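PDB 5T8V: sister chromatid cohesion protein from Chaetomium thermophilum, which probably helps load cohesin onto chromatin, this chain being the C-terminal, HEAT-repeat part of the Scc2 cohesin loader. Local coordinates for residues A[273-276]-A[277-281]; A[1009-1012]-A[1013-1017]; A[1047-1050]-A[1051-1054]. All coordinates share one frame; numbering follows the deposited sequence.

Contact 1: A[273-276]-A[277-281]; sequences QGII and DEILT
I275 with I279 and I276 with L280 form two apolar pairs, each spaced four residues along helix 272-282. In each pair the side chains lie alongside one another and point the same way. CG2 of I275 meets CD1 of I279 at 3.6 Å, and CG2 of I276 meets CD1 of L280 at 3.7 Å. The first torsion of I275 (chi1 -64°) keeps CG1 beside the backbone N and leaves CG2 beside the carbonyl carbon, on the side of the following turn, where the end of I279 arrives. Branched aliphatic residues suit these places: I275 and I276 offer CG2 to the following turn, I279 and L280 bring CD1 back to meet it, and the side chains also pack on neighbouring helices. I275 touches I261 and F265 of helix 247-267, I279 V306 and L309 of helix 305-315, and L280 F385 of helix 357-391.

The backbone supplies the hydrogen bonds between the two segments. N of I279 reaches O of I275 at 2.8 Å and nearly straight (175°), and N of E278 is equally close, 2.8 Å, to O of G274. The bond from N of D277 to O of Q273 is 2.9 Å long, its donor tilted 33° from the carbonyl plane. One turn on, T281 OG1 donates to E278 O at 2.9 Å, so the threonine returns its hydroxyl to its own helix.

The polar side chains occupy the less buried side, although Q273 also touches Y381. Q273 and D277 cross obliquely, amide and carboxylate planes almost perpendicular. E278 brings OE2 close to the carboxylate of E225, whose like charge would probably disfavour full ionisation of both.

The chemistry is thus that of an amphipathic helix, its aliphatic pairs facing neighbouring helices while Q273, D277 and E278 lie on the more exposed side.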
loop_
_atom_site.group_PDB
_atom_site.type_symbol
_atom_site.label_atom_id
_atom_site.label_comp_id
_atom_site.label_asym_id
_atom_site.label_seq_id
_atom_site.Cartn_x
_atom_site.Cartn_y
_atom_site.Cartn_z
ATOM N N GLN A 273 -21.241 -7.574 -35.630
ATOM C CA GLN A 273 -19.861 -7.376 -35.203
ATOM C C GLN A 273 -19.136 -6.382 -36.099
ATOM O O GLN A 273 -18.271 -5.635 -35.627
ATOM C CB GLN A 273 -19.115 -8.712 -35.193
ATOM C CG GLN A 273 -17.683 -8.612 -34.688
ATOM C CD GLN A 273 -16.938 -9.934 -34.754
ATOM O OE1 GLN A 273 -17.493 -10.957 -35.154
ATOM N NE2 GLN A 273 -15.670 -9.914 -34.363
ATOM N N GLY A 274 -19.469 -6.354 -37.387
ATOM C CA GLY A 274 -18.872 -5.385 -38.281
ATOM C C GLY A 274 -19.235 -3.974 -37.876
ATOM O O GLY A 274 -18.357 -3.139 -37.631
ATOM N N ILE A 275 -20.537 -3.708 -37.781
ATOM C CA ILE A 275 -21.044 -2.386 -37.436
ATOM C C ILE A 275 -20.292 -1.872 -36.215
ATOM O O ILE A 275 -19.544 -0.889 -36.297
ATOM C CB ILE A 275 -22.562 -2.433 -37.185
ATOM C CG1 ILE A 275 -23.291 -2.821 -38.473
ATOM C CG2 ILE A 275 -23.072 -1.091 -36.671
ATOM C CD1 ILE A 275 -24.730 -3.223 -38.266
ATOM N N ILE A 276 -20.476 -2.551 -35.083
ATOM C CA ILE A 276 -19.778 -2.219 -33.848
ATOM C C ILE A 276 -18.325 -1.914 -34.175
ATOM O O ILE A 276 -17.834 -0.813 -33.900
ATOM C CB ILE A 276 -19.892 -3.359 -32.820
ATOM C CG1 ILE A 276 -21.335 -3.470 -32.320
ATOM C CG2 ILE A 276 -18.935 -3.133 -31.647
ATOM C CD1 ILE A 276 -21.605 -4.682 -31.458
ATOM N N ASP A 277 -17.643 -2.877 -34.799
ATOM C CA ASP A 277 -16.222 -2.714 -35.081
ATOM C C ASP A 277 -15.951 -1.364 -35.729
ATOM O O ASP A 277 -15.164 -0.560 -35.216
ATOM C CB ASP A 277 -15.727 -3.856 -35.970
ATOM C CG ASP A 277 -15.360 -5.098 -35.174
ATOM O OD1 ASP A 277 -15.875 -5.262 -34.045
ATOM O OD2 ASP A 277 -14.555 -5.912 -35.677
ATOM N N GLU A 278 -16.625 -1.074 -36.844
ATOM C CA GLU A 278 -16.320 0.172 -37.536
ATOM C C GLU A 278 -16.697 1.373 -36.678
ATOM O O GLU A 278 -15.950 2.357 -36.618
ATOM C CB GLU A 278 -17.004 0.220 -38.904
ATOM C CG GLU A 278 -18.488 -0.073 -38.926
ATOM C CD GLU A 278 -19.015 -0.227 -40.343
ATOM O OE1 GLU A 278 -18.204 -0.151 -41.291
ATOM O OE2 GLU A 278 -20.239 -0.428 -40.508
ATOM N N ILE A 279 -17.825 1.293 -35.965
ATOM C CA ILE A 279 -18.197 2.386 -35.072
ATOM C C ILE A 279 -17.091 2.643 -34.063
ATOM O O ILE A 279 -16.852 3.793 -33.671
ATOM C CB ILE A 279 -19.540 2.081 -34.375
ATOM C CG1 ILE A 279 -20.693 2.224 -35.372
ATOM C CG2 ILE A 279 -19.759 3.007 -33.174
ATOM C CD1 ILE A 279 -22.042 1.797 -34.833
ATOM N N LEU A 280 -16.392 1.593 -33.628
ATOM C CA LEU A 280 -15.344 1.770 -32.634
ATOM C C LEU A 280 -14.031 2.239 -33.246
ATOM O O LEU A 280 -13.164 2.725 -32.511
ATOM C CB LEU A 280 -15.123 0.467 -31.864
ATOM C CG LEU A 280 -16.285 0.016 -30.973
ATOM C CD1 LEU A 280 -16.006 -1.357 -30.379
ATOM C CD2 LEU A 280 -16.554 1.025 -29.864
ATOM N N THR A 281 -13.860 2.108 -34.563
ATOM C CA THR A 281 -12.672 2.648 -35.217
ATOM C C THR A 281 -12.900 4.054 -35.748
ATOM O O THR A 281 -11.962 4.860 -35.768
ATOM C CB THR A 281 -12.225 1.737 -36.363
ATOM O OG1 THR A 281 -13.278 1.621 -37.324
ATOM C CG2 THR A 281 -11.871 0.356 -35.841
#

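Contact 2: A[1009-1012]-A[1013-1017]; sequences SKLM and VDIVV
S1009 and V1013 are joined by a nearly straight backbone bond: N of V1013 donates to O of S1009 at 2.9 Å, with an N-H...O angle of 176° and the donor in the carbonyl plane. I1015 N continues the pattern with L1011 O at 2.9 Å. M1012 O takes the N of V1016 at 3.0 Å and, weakly, that of I1015 as well. The buried hydroxyl of S1009 is hydrogen-bonded to N988 OD1 and to S1007 O; serine, small and polar, suits this buried place at the start of the helix.

K1010 and D1014 carry opposite charges one turn apart, yet NZ of K1010 stays 4.7 Å from OD2 of D1014, too far for contact between the charged atoms, so any attraction is probably weak. What touches is the aliphatic part of the lysine: its chain runs extended past the carboxylate, bringing CE of K1010 to 3.5 Å from OD2 of D1014. OD1 also takes a weak hydrogen bond from N1051.

On another side of the helix L1011 and I1015 lie alongside each other, CD1 to CD1 at 3.6 Å. CG of L1011 stands anti to the backbone N (chi1 178°), and the chain end thereby comes nearer to I1015 although the CB bond points away.

Around this short helix, 1009-1016, M1012 packs on V1039, V1013 on V1036 and V1039, and V1016 on C1035, all of helix 1026-1042, whereas I1015 packs on L950 and I953 of helix 940-960.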
loop_
_atom_site.group_PDB
_atom_site.type_symbol
_atom_site.label_atom_id
_atom_site.label_comp_id
_atom_site.label_asym_id
_atom_site.label_seq_id
_atom_site.Cartn_x
_atom_site.Cartn_y
_atom_site.Cartn_z
ATOM N N SER A 1009 44.389 6.481 50.539
ATOM C CA SER A 1009 44.151 5.534 49.455
ATOM C C SER A 1009 45.088 4.339 49.572
ATOM O O SER A 1009 44.649 3.182 49.612
ATOM C CB SER A 1009 44.342 6.235 48.109
ATOM O OG SER A 1009 43.845 7.563 48.146
ATOM N N LYS A 1010 46.393 4.610 49.643
ATOM C CA LYS A 1010 47.368 3.538 49.788
ATOM C C LYS A 1010 47.245 2.840 51.134
ATOM O O LYS A 1010 47.627 1.673 51.257
ATOM C CB LYS A 1010 48.783 4.086 49.610
ATOM C CG LYS A 1010 49.869 3.103 50.003
ATOM C CD LYS A 1010 51.197 3.444 49.359
ATOM C CE LYS A 1010 52.304 2.550 49.885
ATOM N NZ LYS A 1010 53.536 2.636 49.056
ATOM N N LEU A 1011 46.735 3.528 52.156
ATOM C CA LEU A 1011 46.502 2.869 53.437
ATOM C C LEU A 1011 45.387 1.839 53.315
ATOM O O LEU A 1011 45.536 0.687 53.744
ATOM C CB LEU A 1011 46.173 3.910 54.510
ATOM C CG LEU A 1011 45.844 3.390 55.913
ATOM C CD1 LEU A 1011 46.956 2.502 56.450
ATOM C CD2 LEU A 1011 45.591 4.554 56.862
ATOM N N MET A 1012 44.264 2.235 52.712
ATOM C CA MET A 1012 43.168 1.302 52.484
ATOM C C MET A 1012 43.629 0.120 51.640
ATOM O O MET A 1012 43.429 -1.045 52.012
ATOM C CB MET A 1012 42.002 2.035 51.815
ATOM C CG MET A 1012 41.488 3.221 52.627
ATOM S SD MET A 1012 40.058 4.061 51.917
ATOM C CE MET A 1012 40.802 4.925 50.540
ATOM N N VAL A 1013 44.269 0.401 50.503
ATOM C CA VAL A 1013 44.760 -0.673 49.641
ATOM C C VAL A 1013 45.690 -1.595 50.419
ATOM O O VAL A 1013 45.553 -2.823 50.381
ATOM C CB VAL A 1013 45.457 -0.084 48.400
ATOM C CG1 VAL A 1013 46.106 -1.189 47.566
ATOM C CG2 VAL A 1013 44.461 0.700 47.554
ATOM N N ASP A 1014 46.648 -1.012 51.143
ATOM C CA ASP A 1014 47.633 -1.809 51.868
ATOM C C ASP A 1014 46.986 -2.677 52.938
ATOM O O ASP A 1014 47.493 -3.763 53.243
ATOM C CB ASP A 1014 48.684 -0.896 52.500
ATOM C CG ASP A 1014 49.662 -0.340 51.483
ATOM O OD1 ASP A 1014 49.318 -0.305 50.283
ATOM O OD2 ASP A 1014 50.774 0.065 51.886
ATOM N N ILE A 1015 45.879 -2.221 53.525
ATOM C CA ILE A 1015 45.228 -3.021 54.556
ATOM C C ILE A 1015 44.354 -4.114 53.945
ATOM O O ILE A 1015 44.204 -5.190 54.539
ATOM C CB ILE A 1015 44.415 -2.114 55.499
ATOM C CG1 ILE A 1015 45.358 -1.188 56.276
ATOM C CG2 ILE A 1015 43.579 -2.951 56.477
ATOM C CD1 ILE A 1015 44.657 -0.140 57.115
ATOM N N VAL A 1016 43.777 -3.882 52.767
ATOM C CA VAL A 1016 42.779 -4.812 52.236
ATOM C C VAL A 1016 43.400 -5.855 51.311
ATOM O O VAL A 1016 42.996 -7.020 51.329
ATOM C CB VAL A 1016 41.660 -4.029 51.522
ATOM C CG1 VAL A 1016 40.618 -4.988 50.950
ATOM C CG2 VAL A 1016 41.003 -3.052 52.482
ATOM N N VAL A 1017 44.381 -5.476 50.497
ATOM C CA VAL A 1017 44.846 -6.344 49.413
ATOM C C VAL A 1017 45.472 -7.638 49.931
ATOM O O VAL A 1017 45.461 -8.637 49.197
ATOM C CB VAL A 1017 45.823 -5.600 48.486
ATOM C CG1 VAL A 1017 47.124 -5.260 49.193
ATOM C CG2 VAL A 1017 46.096 -6.420 47.227
#

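Contact 3: A[1047-1050]-A[1051-1054]; sequences YVAA and NVYT
The Y1053 ring lies over the backbone of A1050, whose CA stands against one face, 3.4 Å from CE2 of Y1053. At the edge, in the ring plane, is the carbonyl oxygen of Y1047, 4.0 Å from CD2 of Y1053; V1048 O also lies at the ring edge, near CE2. The ring reaches this position because its CG sits between the backbone N and the carbonyl carbon (chi1 68°), folding it back over the residues leading into helix 1050-1062. Outside the two segments the ring makes a cation-pi contact with R1124 and touches F1125. The other aromatic ring, that of Y1047, meets F1078 and sends its hydroxyl to S1074.

A1049 O is gripped by two backbone donors: N of Y1053 at 3.3 Å, nearly along the C=O axis, and N of V1052 at 3.0 Å, 50° out of the carbonyl plane. A1050 O receives the hydroxyl of T1054, whose OG1 lies 3.0 Å away and in the carbonyl plane. Alanine suits position A1050, its small side chain letting the tyrosine come close to the main chain.

A serine in place of Y1053 would probably uncover the backbone at A1050 and leave R1124 without its aromatic partner.

The A1049 carbonyl and the Y1053 ring thus tie the helix start to the preceding loop, and T1054 adds a bond within the helix.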
loop_
_atom_site.group_PDB
_atom_site.type_symbol
_atom_site.label_atom_id
_atom_site.label_comp_id
_atom_site.label_asym_id
_atom_site.label_seq_id
_atom_site.Cartn_x
_atom_site.Cartn_y
_atom_site.Cartn_z
ATOM N N TYR A 1047 46.976 1.735 41.181
ATOM C CA TYR A 1047 47.011 0.623 40.236
ATOM C C TYR A 1047 48.431 0.122 40.005
ATOM O O TYR A 1047 48.672 -1.091 39.969
ATOM C CB TYR A 1047 46.396 1.045 38.900
ATOM C CG TYR A 1047 44.889 0.945 38.811
ATOM C CD1 TYR A 1047 44.246 -0.283 38.907
ATOM C CD2 TYR A 1047 44.112 2.074 38.595
ATOM C CE1 TYR A 1047 42.870 -0.379 38.811
ATOM C CE2 TYR A 1047 42.736 1.989 38.496
ATOM C CZ TYR A 1047 42.121 0.761 38.604
ATOM O OH TYR A 1047 40.751 0.675 38.507
ATOM N N VAL A 1048 49.386 1.040 39.840
ATOM C CA VAL A 1048 50.741 0.682 39.426
ATOM C C VAL A 1048 51.624 0.415 40.638
ATOM O O VAL A 1048 52.850 0.566 40.569
ATOM C CB VAL A 1048 51.360 1.781 38.541
ATOM C CG1 VAL A 1048 50.560 1.941 37.263
ATOM C CG2 VAL A 1048 51.443 3.107 39.294
ATOM N N ALA A 1049 51.017 0.015 41.751
ATOM C CA ALA A 1049 51.766 -0.367 42.938
ATOM C C ALA A 1049 51.989 -1.873 42.943
ATOM O O ALA A 1049 51.077 -2.650 42.646
ATOM C CB ALA A 1049 51.025 0.058 44.206
ATOM N N ALA A 1050 53.215 -2.282 43.280
ATOM C CA ALA A 1050 53.523 -3.705 43.374
ATOM C C ALA A 1050 52.538 -4.433 44.277
ATOM O O ALA A 1050 52.325 -5.640 44.124
ATOM C CB ALA A 1050 54.951 -3.898 43.888
ATOM N N ASN A 1051 51.922 -3.713 45.215
ATOM C CA ASN A 1051 51.037 -4.348 46.181
ATOM C C ASN A 1051 49.756 -4.862 45.533
ATOM O O ASN A 1051 49.185 -5.853 46.003
ATOM C CB ASN A 1051 50.710 -3.356 47.297
ATOM C CG ASN A 1051 50.266 -4.037 48.573
ATOM O OD1 ASN A 1051 50.397 -5.252 48.723
ATOM N ND2 ASN A 1051 49.745 -3.253 49.508
ATOM N N VAL A 1052 49.292 -4.221 44.464
ATOM C CA VAL A 1052 47.980 -4.514 43.888
ATOM C C VAL A 1052 48.089 -5.343 42.611
ATOM O O VAL A 1052 47.377 -6.335 42.449
ATOM C CB VAL A 1052 47.193 -3.205 43.647
ATOM C CG1 VAL A 1052 47.840 -2.348 42.569
ATOM C CG2 VAL A 1052 45.750 -3.510 43.289
ATOM N N TYR A 1053 48.971 -4.960 41.683
ATOM C CA TYR A 1053 48.984 -5.659 40.403
ATOM C C TYR A 1053 49.534 -7.073 40.520
ATOM O O TYR A 1053 49.347 -7.866 39.591
ATOM C CB TYR A 1053 49.759 -4.863 39.342
ATOM C CG TYR A 1053 51.255 -4.722 39.544
ATOM C CD1 TYR A 1053 52.108 -5.810 39.403
ATOM C CD2 TYR A 1053 51.820 -3.483 39.824
ATOM C CE1 TYR A 1053 53.474 -5.677 39.573
ATOM C CE2 TYR A 1053 53.186 -3.338 39.990
ATOM C CZ TYR A 1053 54.009 -4.438 39.863
ATOM O OH TYR A 1053 55.368 -4.302 40.029
ATOM N N THR A 1054 50.199 -7.410 41.627
ATOM C CA THR A 1054 50.485 -8.813 41.902
ATOM C C THR A 1054 49.196 -9.571 42.194
ATOM O O THR A 1054 49.044 -10.732 41.798
ATOM C CB THR A 1054 51.458 -8.942 43.075
ATOM O OG1 THR A 1054 50.913 -8.296 44.234
ATOM C CG2 THR A 1054 52.803 -8.316 42.728
#

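Overall arrangement
Contact 1 comes first along the chain, on helix 272-282, and contacts 2 and 3 follow far later, on helix 1009-1016 and at the start of helix 1050-1062. The centres of contacts 1 and 2 lie 107 Å apart, on opposite sides of the chain's centre, whereas those of contacts 2 and 3 are only 11 Å apart. These two touch directly: D1014 OD1 and N1051 ND2, 3.1 Å apart, form a probable, weak hydrogen bond, and V1017 packs on N1051. Both also lean on helix 1026-1042, which lies between them in sequence. The spread fits an elongated protein built mainly of helices, with HEAT repeats, held together by local helix-to-helix packing.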